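Local coordinates for CurH (Lyngbya majuscula, PDB 3KG7), which probably dehydrates a beta-hydroxyacyl chain to an enoyl intermediate, as the dehydratase domain of a curacin polyketide synthase module, at residues C[174-188]-C[202-214]. Numbering follows the deposited sequence.
Sequences AWIGEETSLLEIEVP and PVLIDACTRLTPD
L211 is one of the two large bumps of this contact, P213 being the other: its isobutyl group pushes into a hollow on the beta hairpin, floored by the strand backbone and walled by A174, I176, S181 and L183. The side chain of L211 reaches for the strands because its CG lies opposite the backbone N (chi1 -176°), and CD2 comes to rest 3.4 Å from W175 O. CD1 meets I176 CD1 at 4.0 Å, while the two leucines L211 and L183 cross obliquely, L183 CD1 lying 3.7 Å from L211 CB. L183 is itself a knob: the same CD1 dips into the turn A207–R210, beside A207 O and R210 CB. Were L183 replaced by alanine, the turn A207–R210 would probably lose the methyl lying beside it and L211 one wall of its hollow.

The protein has the double hotdog fold, two units in each of which an antiparallel sheet wraps around a helix. Here strand 181-186 runs nearly antiparallel to the short helix 202-207, their axes 9.1 Å apart at closest, and alternate residues S181, L183 and I185 present their side chains to segment 202-214. I185 suits its place over A207 and C208 because its branches straddle small A207, CG2 and CD1 both near A207 CB, and CD1 goes on to C208 SG. The low methyl of A207 lets the strand settle close, and L204 fills the next place along, its CD2 4.0 Å from I185 CG2 and also near E186 O. Beyond it, P188 faces V203.

At the other end the compact, puckered ring of P213 packs against the hairpin turn, CG 3.2 Å from E179 O and CD beside S181. Small S181 leaves room for that ring, and its OG makes a weak hydrogen bond to L211 O (3.5 Å). Strand 243-255 flanks this end, V248 touching both S181 and P213.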
loop_
_atom_site.group_PDB
_atom_site.type_symbol
_atom_site.label_atom_id
_atom_site.label_comp_id
_atom_site.label_asym_id
_atom_site.label_seq_id
_atom_site.Cartn_x
_atom_site.Cartn_y
_atom_site.Cartn_z
ATOM N N ALA C 174 40.897 14.283 0.960
ATOM C CA ALA C 174 40.349 15.523 0.427
ATOM C C ALA C 174 41.437 16.423 -0.158
ATOM O O ALA C 174 42.515 16.566 0.423
ATOM C CB ALA C 174 39.574 16.255 1.505
ATOM N N TRP C 175 41.153 17.016 -1.315
ATOM C CA TRP C 175 42.047 17.999 -1.921
ATOM C C TRP C 175 41.300 19.308 -2.166
ATOM O O TRP C 175 40.084 19.309 -2.360
ATOM C CB TRP C 175 42.621 17.475 -3.237
ATOM C CG TRP C 175 43.465 16.231 -3.119
ATOM C CD1 TRP C 175 44.822 16.173 -2.971
ATOM C CD2 TRP C 175 43.008 14.869 -3.168
ATOM N NE1 TRP C 175 45.238 14.863 -2.915
ATOM C CE2 TRP C 175 44.144 14.043 -3.032
ATOM C CE3 TRP C 175 41.750 14.270 -3.315
ATOM C CZ2 TRP C 175 44.061 12.644 -3.034
ATOM C CZ3 TRP C 175 41.669 12.878 -3.316
ATOM C CH2 TRP C 175 42.818 12.084 -3.177
ATOM N N ILE C 176 42.037 20.414 -2.163
ATOM C CA ILE C 176 41.454 21.740 -2.369
ATOM C C ILE C 176 42.326 22.646 -3.252
ATOM O O ILE C 176 43.549 22.697 -3.101
ATOM C CB ILE C 176 41.125 22.439 -1.008
ATOM C CG1 ILE C 176 40.177 23.628 -1.202
ATOM C CG2 ILE C 176 42.398 22.851 -0.248
ATOM C CD1 ILE C 176 38.728 23.229 -1.296
ATOM N N GLY C 177 41.679 23.335 -4.185
ATOM C CA GLY C 177 42.317 24.377 -4.973
ATOM C C GLY C 177 41.601 25.690 -4.729
ATOM O O GLY C 177 40.713 25.768 -3.872
ATOM N N GLU C 178 41.983 26.722 -5.476
ATOM C CA GLU C 178 41.309 28.012 -5.376
ATOM C C GLU C 178 39.962 27.998 -6.096
ATOM O O GLU C 178 39.005 28.640 -5.651
ATOM C CB GLU C 178 42.198 29.129 -5.902
ATOM C CG GLU C 178 43.386 29.411 -5.005
ATOM C CD GLU C 178 44.079 30.704 -5.356
ATOM O OE1 GLU C 178 43.911 31.180 -6.499
ATOM O OE2 GLU C 178 44.794 31.251 -4.486
ATOM N N GLU C 179 39.893 27.240 -7.188
ATOM C CA GLU C 179 38.686 27.161 -8.003
ATOM C C GLU C 179 37.982 25.802 -7.940
ATOM O O GLU C 179 36.778 25.716 -8.190
ATOM C CB GLU C 179 39.000 27.534 -9.455
ATOM C CG GLU C 179 39.402 28.993 -9.627
ATOM C CD GLU C 179 39.578 29.401 -11.086
ATOM O OE1 GLU C 179 40.663 29.917 -11.436
ATOM O OE2 GLU C 179 38.632 29.211 -11.882
ATOM N N THR C 180 38.727 24.747 -7.604
ATOM C CA THR C 180 38.188 23.379 -7.609
ATOM C C THR C 180 38.379 22.635 -6.278
ATOM O O THR C 180 39.204 23.031 -5.448
ATOM C CB THR C 180 38.792 22.521 -8.764
ATOM O OG1 THR C 180 40.221 22.493 -8.658
ATOM C CG2 THR C 180 38.401 23.077 -10.130
ATOM N N SER C 181 37.604 21.563 -6.085
ATOM C CA SER C 181 37.759 20.664 -4.936
ATOM C C SER C 181 37.571 19.210 -5.351
ATOM O O SER C 181 36.841 18.922 -6.301
ATOM C CB SER C 181 36.775 21.020 -3.815
ATOM O OG SER C 181 35.441 20.674 -4.151
ATOM N N LEU C 182 38.222 18.295 -4.633
ATOM C CA LEU C 182 38.082 16.859 -4.906
ATOM C C LEU C 182 38.057 16.000 -3.639
ATOM O O LEU C 182 38.915 16.149 -2.765
ATOM C CB LEU C 182 39.197 16.378 -5.842
ATOM C CG LEU C 182 39.141 14.936 -6.371
ATOM C CD1 LEU C 182 38.088 14.773 -7.463
ATOM C CD2 LEU C 182 40.510 14.509 -6.884
ATOM N N LEU C 183 37.078 15.099 -3.561
ATOM C CA LEU C 183 36.961 14.143 -2.454
ATOM C C LEU C 183 37.133 12.704 -2.938
ATOM O O LEU C 183 36.501 12.290 -3.914
ATOM C CB LEU C 183 35.595 14.270 -1.762
ATOM C CG LEU C 183 35.260 15.504 -0.918
ATOM C CD1 LEU C 183 33.771 15.571 -0.608
ATOM C CD2 LEU C 183 36.063 15.523 0.366
ATOM N N GLU C 184 37.987 11.945 -2.255
ATOM C CA GLU C 184 38.096 10.506 -2.494
ATOM C C GLU C 184 37.182 9.780 -1.511
ATOM O O GLU C 184 37.354 9.895 -0.293
ATOM C CB GLU C 184 39.547 10.033 -2.349
ATOM C CG GLU C 184 39.765 8.547 -2.640
ATOM C CD GLU C 184 41.229 8.135 -2.570
ATOM O OE1 GLU C 184 42.053 8.707 -3.320
ATOM O OE2 GLU C 184 41.555 7.230 -1.770
ATOM N N ILE C 185 36.216 9.038 -2.046
ATOM C CA ILE C 185 35.155 8.446 -1.236
ATOM C C ILE C 185 35.145 6.922 -1.333
ATOM O O ILE C 185 35.240 6.367 -2.429
ATOM C CB ILE C 185 33.784 9.037 -1.623
ATOM C CG1 ILE C 185 33.737 10.521 -1.248
ATOM C CG2 ILE C 185 32.652 8.290 -0.944
ATOM C CD1 ILE C 185 32.733 11.323 -2.046
ATOM N N GLU C 186 35.039 6.266 -0.176
ATOM C CA GLU C 186 34.979 4.808 -0.069
ATOM C C GLU C 186 33.878 4.397 0.916
ATOM O O GLU C 186 33.366 5.236 1.660
ATOM C CB GLU C 186 36.335 4.242 0.384
ATOM C CG GLU C 186 36.702 4.560 1.846
ATOM C CD GLU C 186 37.871 3.735 2.385
ATOM O OE1 GLU C 186 38.097 2.605 1.895
ATOM O OE2 GLU C 186 38.558 4.219 3.314
ATOM N N VAL C 187 33.525 3.111 0.912
ATOM C CA VAL C 187 32.524 2.552 1.822
ATOM C C VAL C 187 33.116 2.460 3.233
ATOM O O VAL C 187 34.077 1.711 3.444
ATOM C CB VAL C 187 32.092 1.125 1.374
ATOM C CG1 VAL C 187 31.139 0.478 2.392
ATOM C CG2 VAL C 187 31.480 1.141 -0.039
ATOM N N PRO C 188 32.551 3.213 4.206
ATOM C CA PRO C 188 33.077 3.122 5.569
ATOM C C PRO C 188 33.015 1.689 6.079
ATOM O O PRO C 188 31.997 1.011 5.904
ATOM C CB PRO C 188 32.132 4.021 6.376
ATOM C CG PRO C 188 31.557 4.956 5.385
ATOM C CD PRO C 188 31.428 4.165 4.117
ATOM N N PRO C 202 22.576 6.240 0.873
ATOM C CA PRO C 202 22.449 7.586 1.430
ATOM C C PRO C 202 23.774 8.202 1.890
ATOM O O PRO C 202 24.099 9.319 1.494
ATOM C CB PRO C 202 21.542 7.363 2.631
ATOM C CG PRO C 202 20.625 6.267 2.194
ATOM C CD PRO C 202 21.426 5.395 1.252
ATOM N N VAL C 203 24.540 7.475 2.698
ATOM C CA VAL C 203 25.828 7.970 3.197
ATOM C C VAL C 203 26.788 8.354 2.066
ATOM O O VAL C 203 27.373 9.440 2.076
ATOM C CB VAL C 203 26.476 6.958 4.143
ATOM C CG1 VAL C 203 27.923 7.317 4.438
ATOM C CG2 VAL C 203 25.655 6.857 5.430
ATOM N N LEU C 204 26.926 7.476 1.080
ATOM C CA LEU C 204 27.822 7.720 -0.045
ATOM C C LEU C 204 27.417 8.941 -0.860
ATOM O O LEU C 204 28.279 9.715 -1.285
ATOM C CB LEU C 204 27.887 6.492 -0.948
ATOM C CG LEU C 204 28.489 5.223 -0.349
ATOM C CD1 LEU C 204 28.097 4.010 -1.212
ATOM C CD2 LEU C 204 29.996 5.352 -0.218
ATOM N N ILE C 205 26.117 9.112 -1.097
ATOM C CA ILE C 205 25.675 10.303 -1.823
ATOM C C ILE C 205 25.825 11.536 -0.935
ATOM O O ILE C 205 26.146 12.619 -1.428
ATOM C CB ILE C 205 24.266 10.166 -2.517
ATOM C CG1 ILE C 205 24.019 11.358 -3.458
ATOM C CG2 ILE C 205 23.135 9.971 -1.504
ATOM C CD1 ILE C 205 22.774 11.236 -4.332
ATOM N N ASP C 206 25.662 11.366 0.374
ATOM C CA ASP C 206 25.880 12.496 1.268
ATOM C C ASP C 206 27.319 12.952 1.270
ATOM O O ASP C 206 27.581 14.147 1.303
ATOM C CB ASP C 206 25.454 12.233 2.702
ATOM C CG ASP C 206 25.444 13.505 3.506
ATOM O OD1 ASP C 206 24.659 14.407 3.134
ATOM O OD2 ASP C 206 26.248 13.633 4.460
ATOM N N ALA C 207 28.239 11.995 1.244
ATOM C CA ALA C 207 29.666 12.281 1.226
ATOM C C ALA C 207 30.073 13.167 0.054
ATOM O O ALA C 207 31.006 13.960 0.158
ATOM C CB ALA C 207 30.446 11.001 1.198
ATOM N N CYS C 208 29.369 13.037 -1.061
ATOM C CA CYS C 208 29.671 13.823 -2.259
ATOM C C CYS C 208 29.507 15.326 -2.052
ATOM O O CYS C 208 30.073 16.134 -2.801
ATOM C CB CYS C 208 28.775 13.367 -3.410
ATOM S SG CYS C 208 29.080 11.663 -3.866
ATOM N N THR C 209 28.733 15.685 -1.030
ATOM C CA THR C 209 28.272 17.045 -0.856
ATOM C C THR C 209 29.099 17.774 0.190
ATOM O O THR C 209 28.830 18.939 0.504
ATOM C CB THR C 209 26.799 17.060 -0.432
ATOM O OG1 THR C 209 26.694 16.616 0.922
ATOM C CG2 THR C 209 25.968 16.148 -1.327
ATOM N N ARG C 210 30.121 17.090 0.706
ATOM C CA ARG C 210 30.860 17.559 1.878
ATOM C C ARG C 210 31.966 18.592 1.622
ATOM O O ARG C 210 32.548 19.109 2.574
ATOM C CB ARG C 210 31.429 16.370 2.657
ATOM C CG ARG C 210 30.388 15.574 3.407
ATOM C CD ARG C 210 30.984 14.338 4.045
ATOM N NE ARG C 210 29.941 13.393 4.451
ATOM C CZ ARG C 210 30.164 12.194 4.990
ATOM N NH1 ARG C 210 31.401 11.763 5.207
ATOM N NH2 ARG C 210 29.143 11.414 5.310
ATOM N N LEU C 211 32.265 18.893 0.357
ATOM C CA LEU C 211 33.356 19.830 0.052
ATOM C C LEU C 211 33.119 20.719 -1.167
ATOM O O LEU C 211 32.575 20.287 -2.192
ATOM C CB LEU C 211 34.700 19.097 -0.076
ATOM C CG LEU C 211 35.992 19.899 -0.298
ATOM C CD1 LEU C 211 36.321 20.814 0.878
ATOM C CD2 LEU C 211 37.159 18.969 -0.583
ATOM N N THR C 212 33.562 21.965 -1.027
ATOM C CA THR C 212 33.475 22.984 -2.054
ATOM C C THR C 212 34.796 23.742 -1.972
ATOM O O THR C 212 35.363 23.837 -0.881
ATOM C CB THR C 212 32.320 23.965 -1.752
ATOM O OG1 THR C 212 31.279 23.295 -1.031
ATOM C CG2 THR C 212 31.744 24.534 -3.035
ATOM N N PRO C 213 35.306 24.269 -3.115
ATOM C CA PRO C 213 36.505 25.128 -3.143
ATOM C C PRO C 213 36.589 26.155 -2.000
ATOM O O PRO C 213 37.690 26.506 -1.556
ATOM C CB PRO C 213 36.372 25.857 -4.482
ATOM C CG PRO C 213 35.654 24.903 -5.351
ATOM C CD PRO C 213 34.778 24.045 -4.477
ATOM N N ASP C 214 35.427 26.605 -1.528
ATOM C CA ASP C 214 35.320 27.662 -0.527
ATOM C C ASP C 214 34.593 27.197 0.737
ATOM O O ASP C 214 33.693 27.879 1.228
ATOM C CB ASP C 214 34.587 28.862 -1.137
ATOM C CG ASP C 214 33.175 28.515 -1.592
ATOM O OD1 ASP C 214 33.009 27.601 -2.430
ATOM O OD2 ASP C 214 32.229 29.160 -1.099
#